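Local coordinates for ofchtiv-allosamidin (Ostrinia furnacalis, PDB 6JMB), which probably hydrolyses chitin as a group IV insect chitinase of glycoside hydrolase family 18, and binds the inhibitor allosamidin in its pocket, at residues E126-R131 against V173-V178; Q91-A96 against T133-D138. All blocks are in the same frame, centred on the assembly; numbering follows the deposited sequence.

Contact 1 of 2, residues E126-R131 against V173-V178; sequences EYPNRR and VQSYDV. With AMI (allosamizoline), chain C.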
loop_
_atom_site.group_PDB
_atom_site.type_symbol
_atom_site.label_atom_id
_atom_site.label_comp_id
_atom_site.label_asym_id
_atom_site.label_seq_id
_atom_site.Cartn_x
_atom_site.Cartn_y
_atom_site.Cartn_z
ATOM N N GLU A 126 -3.425 11.089 3.284
ATOM C CA GLU A 126 -4.699 10.435 2.976
ATOM C C GLU A 126 -5.855 11.284 3.510
ATOM O O GLU A 126 -6.289 11.103 4.650
ATOM C CB GLU A 126 -4.707 8.996 3.531
ATOM C CG GLU A 126 -3.522 8.181 2.998
ATOM C CD GLU A 126 -3.678 6.679 3.105
ATOM O OE1 GLU A 126 -4.659 6.190 3.700
ATOM O OE2 GLU A 126 -2.802 5.970 2.563
ATOM N N TYR A 127 -6.372 12.219 2.699
ATOM C CA TYR A 127 -5.947 12.531 1.336
ATOM C C TYR A 127 -6.231 14.011 1.138
ATOM O O TYR A 127 -7.093 14.572 1.821
ATOM C CB TYR A 127 -6.824 11.809 0.311
ATOM C CG TYR A 127 -6.814 10.315 0.405
ATOM C CD1 TYR A 127 -5.857 9.573 -0.274
ATOM C CD2 TYR A 127 -7.762 9.639 1.164
ATOM C CE1 TYR A 127 -5.832 8.201 -0.196
ATOM C CE2 TYR A 127 -7.739 8.256 1.246
ATOM C CZ TYR A 127 -6.772 7.557 0.560
ATOM O OH TYR A 127 -6.739 6.187 0.618
ATOM N N PRO A 128 -5.562 14.643 0.181
ATOM C CA PRO A 128 -5.930 16.020 -0.169
ATOM C C PRO A 128 -7.414 16.115 -0.487
ATOM O O PRO A 128 -7.972 15.273 -1.201
ATOM C CB PRO A 128 -5.068 16.310 -1.402
ATOM C CG PRO A 128 -3.877 15.403 -1.239
ATOM C CD PRO A 128 -4.425 14.149 -0.614
ATOM N N ASN A 129 -8.066 17.127 0.092
ATOM C CA ASN A 129 -9.464 17.438 -0.218
ATOM C C ASN A 129 -10.415 16.305 0.169
ATOM O O ASN A 129 -11.503 16.164 -0.397
ATOM C CB ASN A 129 -9.627 17.849 -1.686
ATOM C CG ASN A 129 -11.015 18.364 -2.011
ATOM O OD1 ASN A 129 -11.649 19.041 -1.203
ATOM N ND2 ASN A 129 -11.499 18.022 -3.202
ATOM N N ARG A 130 -10.034 15.482 1.144
ATOM C CA ARG A 130 -10.911 14.423 1.620
ATOM C C ARG A 130 -10.796 14.293 3.130
ATOM O O ARG A 130 -9.914 14.878 3.764
ATOM C CB ARG A 130 -10.607 13.084 0.942
ATOM C CG ARG A 130 -10.819 13.110 -0.562
ATOM C CD ARG A 130 -10.491 11.793 -1.216
ATOM N NE ARG A 130 -11.349 10.725 -0.730
ATOM C CZ ARG A 130 -11.105 9.436 -0.936
ATOM N NH1 ARG A 130 -10.034 9.065 -1.621
ATOM N NH2 ARG A 130 -11.933 8.519 -0.456
ATOM N N ARG A 131 -11.707 13.509 3.699
ATOM C CA ARG A 131 -11.724 13.199 5.132
ATOM C C ARG A 131 -11.784 14.514 5.908
ATOM O O ARG A 131 -12.644 15.357 5.604
ATOM C CB ARG A 131 -10.579 12.254 5.471
ATOM C CG ARG A 131 -10.638 10.940 4.714
ATOM C CD ARG A 131 -9.418 10.080 5.014
ATOM N NE ARG A 131 -9.502 9.433 6.321
ATOM C CZ ARG A 131 -8.446 9.038 7.031
ATOM N NH1 ARG A 131 -7.216 9.247 6.576
ATOM N NH2 ARG A 131 -8.618 8.435 8.201
ATOM N N VAL A 173 -9.548 12.042 -8.761
ATOM C CA VAL A 173 -9.923 13.379 -9.213
ATOM C C VAL A 173 -10.261 14.303 -8.052
ATOM O O VAL A 173 -10.268 15.529 -8.222
ATOM C CB VAL A 173 -11.062 13.368 -10.250
ATOM C CG1 VAL A 173 -10.671 12.538 -11.467
ATOM C CG2 VAL A 173 -12.357 12.882 -9.612
ATOM N N GLN A 174 -10.563 13.752 -6.877
ATOM C CA GLN A 174 -10.812 14.587 -5.713
ATOM C C GLN A 174 -9.541 15.170 -5.124
ATOM O O GLN A 174 -9.616 16.184 -4.424
ATOM C CB GLN A 174 -11.517 13.784 -4.620
ATOM C CG GLN A 174 -12.881 13.272 -5.022
ATOM C CD GLN A 174 -13.518 12.446 -3.924
ATOM O OE1 GLN A 174 -13.743 12.937 -2.815
ATOM N NE2 GLN A 174 -13.793 11.181 -4.217
ATOM N N SER A 175 -8.379 14.568 -5.391
ATOM C CA SER A 175 -7.177 14.881 -4.630
ATOM C C SER A 175 -6.010 15.412 -5.446
ATOM O O SER A 175 -5.167 16.114 -4.880
ATOM C CB SER A 175 -6.672 13.635 -3.883
ATOM O OG SER A 175 -7.591 13.218 -2.882
ATOM N N TYR A 176 -5.898 15.073 -6.736
ATOM C CA TYR A 176 -4.628 15.227 -7.430
ATOM C C TYR A 176 -4.779 15.875 -8.790
ATOM O O TYR A 176 -5.722 15.596 -9.535
ATOM C CB TYR A 176 -3.946 13.875 -7.675
ATOM C CG TYR A 176 -3.927 12.958 -6.479
ATOM C CD1 TYR A 176 -3.186 13.275 -5.341
ATOM C CD2 TYR A 176 -4.644 11.776 -6.487
ATOM C CE1 TYR A 176 -3.169 12.426 -4.240
ATOM C CE2 TYR A 176 -4.636 10.920 -5.397
ATOM C CZ TYR A 176 -3.904 11.251 -4.279
ATOM O OH TYR A 176 -3.904 10.399 -3.202
ATOM N N ASP A 177 -3.804 16.703 -9.126
ATOM C CA ASP A 177 -3.524 17.041 -10.509
ATOM C C ASP A 177 -2.394 16.120 -10.959
ATOM O O ASP A 177 -1.246 16.288 -10.536
ATOM C CB ASP A 177 -3.123 18.502 -10.637
ATOM C CG ASP A 177 -2.756 18.854 -12.043
ATOM O OD1 ASP A 177 -3.686 19.056 -12.843
ATOM O OD2 ASP A 177 -1.550 18.871 -12.351
ATOM N N VAL A 178 -2.731 15.123 -11.784
ATOM C CA VAL A 178 -1.779 14.041 -12.068
ATOM C C VAL A 178 -0.485 14.523 -12.707
ATOM O O VAL A 178 0.595 14.116 -12.244
ATOM C CB VAL A 178 -2.473 12.898 -12.838
ATOM C CG1 VAL A 178 -1.461 11.832 -13.246
ATOM C CG2 VAL A 178 -3.592 12.285 -11.998
HETATM C C1 AMI C . -2.387 1.895 2.865
HETATM C C2 AMI C . -2.047 3.166 3.743
HETATM C C3 AMI C . -1.874 2.638 5.078
HETATM C C4 AMI C . -2.854 1.395 5.147
HETATM C C5 AMI C . -2.544 0.736 3.887
HETATM C C6 AMI C . -3.638 -0.301 3.442
HETATM C C7 AMI C . -0.442 2.783 2.270
HETATM C C8 AMI C . 1.598 4.201 1.715
HETATM C C9 AMI C . 1.206 1.986 0.487
HETATM N N2 AMI C . -0.953 3.667 3.232
HETATM N N7 AMI C . 0.786 2.996 1.494
HETATM O O3 AMI C . -2.145 3.640 6.057
HETATM O O4 AMI C . -2.581 0.472 6.193
HETATM O O6 AMI C . -4.892 0.350 3.423
HETATM O O7 AMI C . -1.201 1.668 2.072
HETATM O O HOH W 1 -13.743 15.497 -2.037
HETATM O O HOH W 2 -8.313 10.648 -3.186
HETATM O O HOH W 3 -14.119 11.700 -0.427
#
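Pro128 and Ser175 bring the two backbones together, their CA atoms 4.8 Å apart, where a type II turn from Tyr127 to Arg130 meets helix 169-175. Proline suits the second position of such a turn because its ring fixes phi, and Asn129 in the third is one of the few residues other than glycine that readily accept positive phi. The Ser175 hydroxyl donates to Pro128 O in the plane of that carbonyl, OG to O 2.7 Å, and itself accepts from a water that accepts a hydrogen bond from Arg130 NH1. Asn129 holds CG anti to the backbone N (chi1 -172°), and its ND2 lies 2.9 Å from Gln174 O, on a lone pair, with an N-H...O angle of 159°. Small serine suits the place beside the proline ring, Ser175 CB lying 4.0 Å from Pro128 CB; the same CB is 3.5 Å from Ser175 O, a buried carbonyl with no polar partner. The Gln174 side chain crosses that of Arg130 at about a right angle; its OE1 accepts from two waters, one bound to Asn129 O and one to Arg130 NE, while NE2 donates to Glu170 O. Arg130 NH1 sits above one face of the Tyr127 ring, toward the rim. The opposite face carries Glu126 CB over its centre. At the edge of this ring, Tyr127 CD1 meets Tyr176 OH at 3.6 Å, a hydroxyl hydrogen-bonded to Ser166 N. The peptide before Tyr127 is cis, and Glu126 OE2 reaches N2 of the bound allosamizoline at 3.0 Å. The turn lies just after strand 120-124; Pro128 sits between Ser175 of helix 169-175 and Phe143 of helix 138-154, while Asn129 and Arg130 meet the former helix.

Contact 2 of 2, residues Q91-A96 against T133-D138; sequences QYSIMA and TVHGED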
loop_
_atom_site.group_PDB
_atom_site.type_symbol
_atom_site.label_atom_id
_atom_site.label_comp_id
_atom_site.label_asym_id
_atom_site.label_seq_id
_atom_site.Cartn_x
_atom_site.Cartn_y
_atom_site.Cartn_z
ATOM N N GLN A 91 -4.075 17.972 9.376
ATOM C CA GLN A 91 -2.784 18.601 9.638
ATOM C C GLN A 91 -2.003 18.822 8.349
ATOM O O GLN A 91 -1.296 19.828 8.215
ATOM C CB GLN A 91 -1.966 17.773 10.626
ATOM C CG GLN A 91 -2.565 17.702 12.019
ATOM C CD GLN A 91 -1.888 16.662 12.885
ATOM O OE1 GLN A 91 -1.208 17.000 13.855
ATOM N NE2 GLN A 91 -2.068 15.393 12.541
ATOM N N TYR A 92 -2.137 17.895 7.388
ATOM C CA TYR A 92 -1.475 18.032 6.092
ATOM C C TYR A 92 -2.090 19.163 5.285
ATOM O O TYR A 92 -1.377 19.916 4.610
ATOM C CB TYR A 92 -1.536 16.692 5.331
ATOM C CG TYR A 92 -0.765 15.635 6.077
ATOM C CD1 TYR A 92 -1.361 14.909 7.099
ATOM C CD2 TYR A 92 0.581 15.423 5.822
ATOM C CE1 TYR A 92 -0.641 13.991 7.834
ATOM C CE2 TYR A 92 1.308 14.503 6.550
ATOM C CZ TYR A 92 0.689 13.789 7.549
ATOM O OH TYR A 92 1.412 12.880 8.289
ATOM N N SER A 93 -3.415 19.301 5.361
ATOM C CA SER A 93 -4.104 20.403 4.699
ATOM C C SER A 93 -3.631 21.747 5.242
ATOM O O SER A 93 -3.344 22.676 4.476
ATOM C CB SER A 93 -5.607 20.228 4.904
ATOM O OG SER A 93 -6.342 21.271 4.293
ATOM N N ILE A 94 -3.535 21.866 6.568
ATOM C CA ILE A 94 -3.061 23.109 7.178
ATOM C C ILE A 94 -1.609 23.375 6.799
ATOM O O ILE A 94 -1.250 24.485 6.390
ATOM C CB ILE A 94 -3.246 23.054 8.702
ATOM C CG1 ILE A 94 -4.730 23.021 9.056
ATOM C CG2 ILE A 94 -2.559 24.243 9.365
ATOM C CD1 ILE A 94 -4.987 22.594 10.487
ATOM N N MET A 95 -0.755 22.357 6.911
ATOM C CA MET A 95 0.665 22.541 6.622
ATOM C C MET A 95 0.879 22.969 5.177
ATOM O O MET A 95 1.649 23.897 4.894
ATOM C CB MET A 95 1.426 21.242 6.907
ATOM C CG MET A 95 2.900 21.264 6.483
ATOM S SD MET A 95 3.221 20.771 4.772
ATOM C CE MET A 95 2.887 19.011 4.852
ATOM N N ALA A 96 0.212 22.294 4.241
ATOM C CA ALA A 96 0.494 22.518 2.831
ATOM C C ALA A 96 0.066 23.899 2.361
ATOM O O ALA A 96 0.626 24.396 1.380
ATOM C CB ALA A 96 -0.177 21.438 1.980
ATOM N N THR A 133 -10.028 17.184 5.811
ATOM C CA THR A 133 -9.381 18.322 5.172
ATOM C C THR A 133 -9.923 19.635 5.724
ATOM O O THR A 133 -11.115 19.767 6.018
ATOM C CB THR A 133 -9.602 18.279 3.655
ATOM O OG1 THR A 133 -9.126 19.500 3.079
ATOM C CG2 THR A 133 -11.085 18.119 3.310
ATOM N N VAL A 134 -9.032 20.610 5.868
ATOM C CA VAL A 134 -9.396 21.934 6.346
ATOM C C VAL A 134 -9.664 22.890 5.194
ATOM O O VAL A 134 -10.613 23.674 5.245
ATOM C CB VAL A 134 -8.298 22.472 7.289
ATOM C CG1 VAL A 134 -8.510 23.949 7.609
ATOM C CG2 VAL A 134 -8.233 21.643 8.561
ATOM N N HIS A 135 -8.859 22.825 4.136
ATOM C CA HIS A 135 -8.933 23.779 3.038
ATOM C C HIS A 135 -9.599 23.221 1.787
ATOM O O HIS A 135 -9.663 23.923 0.771
ATOM C CB HIS A 135 -7.538 24.320 2.708
ATOM C CG HIS A 135 -6.921 25.101 3.826
ATOM N ND1 HIS A 135 -7.493 26.247 4.338
ATOM C CD2 HIS A 135 -5.789 24.894 4.541
ATOM C CE1 HIS A 135 -6.736 26.715 5.316
ATOM N NE2 HIS A 135 -5.693 25.915 5.455
ATOM N N GLY A 136 -10.077 21.985 1.829
ATOM C CA GLY A 136 -10.888 21.482 0.732
ATOM C C GLY A 136 -10.120 21.424 -0.574
ATOM O O GLY A 136 -8.991 20.925 -0.640
ATOM N N GLU A 137 -10.737 21.950 -1.634
ATOM C CA GLU A 137 -10.176 21.816 -2.975
ATOM C C GLU A 137 -8.827 22.503 -3.121
ATOM O O GLU A 137 -8.053 22.143 -4.020
ATOM C CB GLU A 137 -11.148 22.362 -4.021
ATOM C CG GLU A 137 -11.955 21.285 -4.720
ATOM C CD GLU A 137 -12.789 21.828 -5.862
ATOM O OE1 GLU A 137 -12.380 22.838 -6.476
ATOM O OE2 GLU A 137 -13.856 21.242 -6.144
ATOM N N ASP A 138 -8.514 23.472 -2.259
ATOM C CA ASP A 138 -7.204 24.102 -2.328
ATOM C C ASP A 138 -6.088 23.093 -2.092
ATOM O O ASP A 138 -4.971 23.285 -2.582
ATOM C CB ASP A 138 -7.107 25.252 -1.325
ATOM C CG ASP A 138 -6.062 26.277 -1.726
ATOM O OD1 ASP A 138 -6.065 26.708 -2.901
ATOM O OD2 ASP A 138 -5.236 26.651 -0.869
HETATM O O HOH W 4 -3.258 26.579 6.705
#
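Ser93 and Thr133 both hold their hydroxyl oxygen anti to the backbone N (chi1 180° and 172°), which sends Ser93 OG out from the helix toward the loop and turns Thr133 OG1 to the loop's own backbone. Two successive amides converge on Ser93 OG: His135 N lies 3.0 Å from it with an N-H...O angle of 156°, and Val134 N makes a weaker bond to the same oxygen at 3.2 Å. Serine suits the place because it is short enough for the loop to lie close to the helix, yet offers an oxygen that can accept from both amides. Asp139, at the start of helix 138-154, joins in: OD1 is hydrogen-bonded to Ser93 OG and OD2 to Thr133 OG1. Toward the surface, the methylene CG1 of Ile94 meets the methyl CG2 of Val134 at 3.8 Å. Val134 CG1 also lies over the centre of one face of the His135 imidazole. That ring presents its edge to the helix, with CD2 3.3 Å from Ser93 O, near the ring plane. A water then links His135 NE2 to Ile94 O. Gly136 takes the positive phi needed at the second position of the type II' turn from His135 to Asp138, and its N donates to Thr133 OG1 at 2.9 Å. This is an ST motif leading into a turn just before helix 138-154, in one of the strand-to-helix loops of the family 18 TIM barrel.

The contacts interlock along the chain: 91-96 of contact 2 comes first, then 126-131, 133-138 and finally 173-178 of contact 1. Their centres are about 10 Å apart, on the same side of the chain's centre. One loop, between strand 120-124 and helix 138-154, serves both. Its first part packs on helix 169-175, which follows strand 160-165, and its later part on helix 90-97, which follows strand 77-83. Asn129 packs against Gly136 and Glu137, and Asp139, a partner of contact 2, is also hydrogen-bonded to Asn129 N. The loop that carries Glu126 into the allosamizoline pocket is therefore held on helix 90-97 and on helix 169-175.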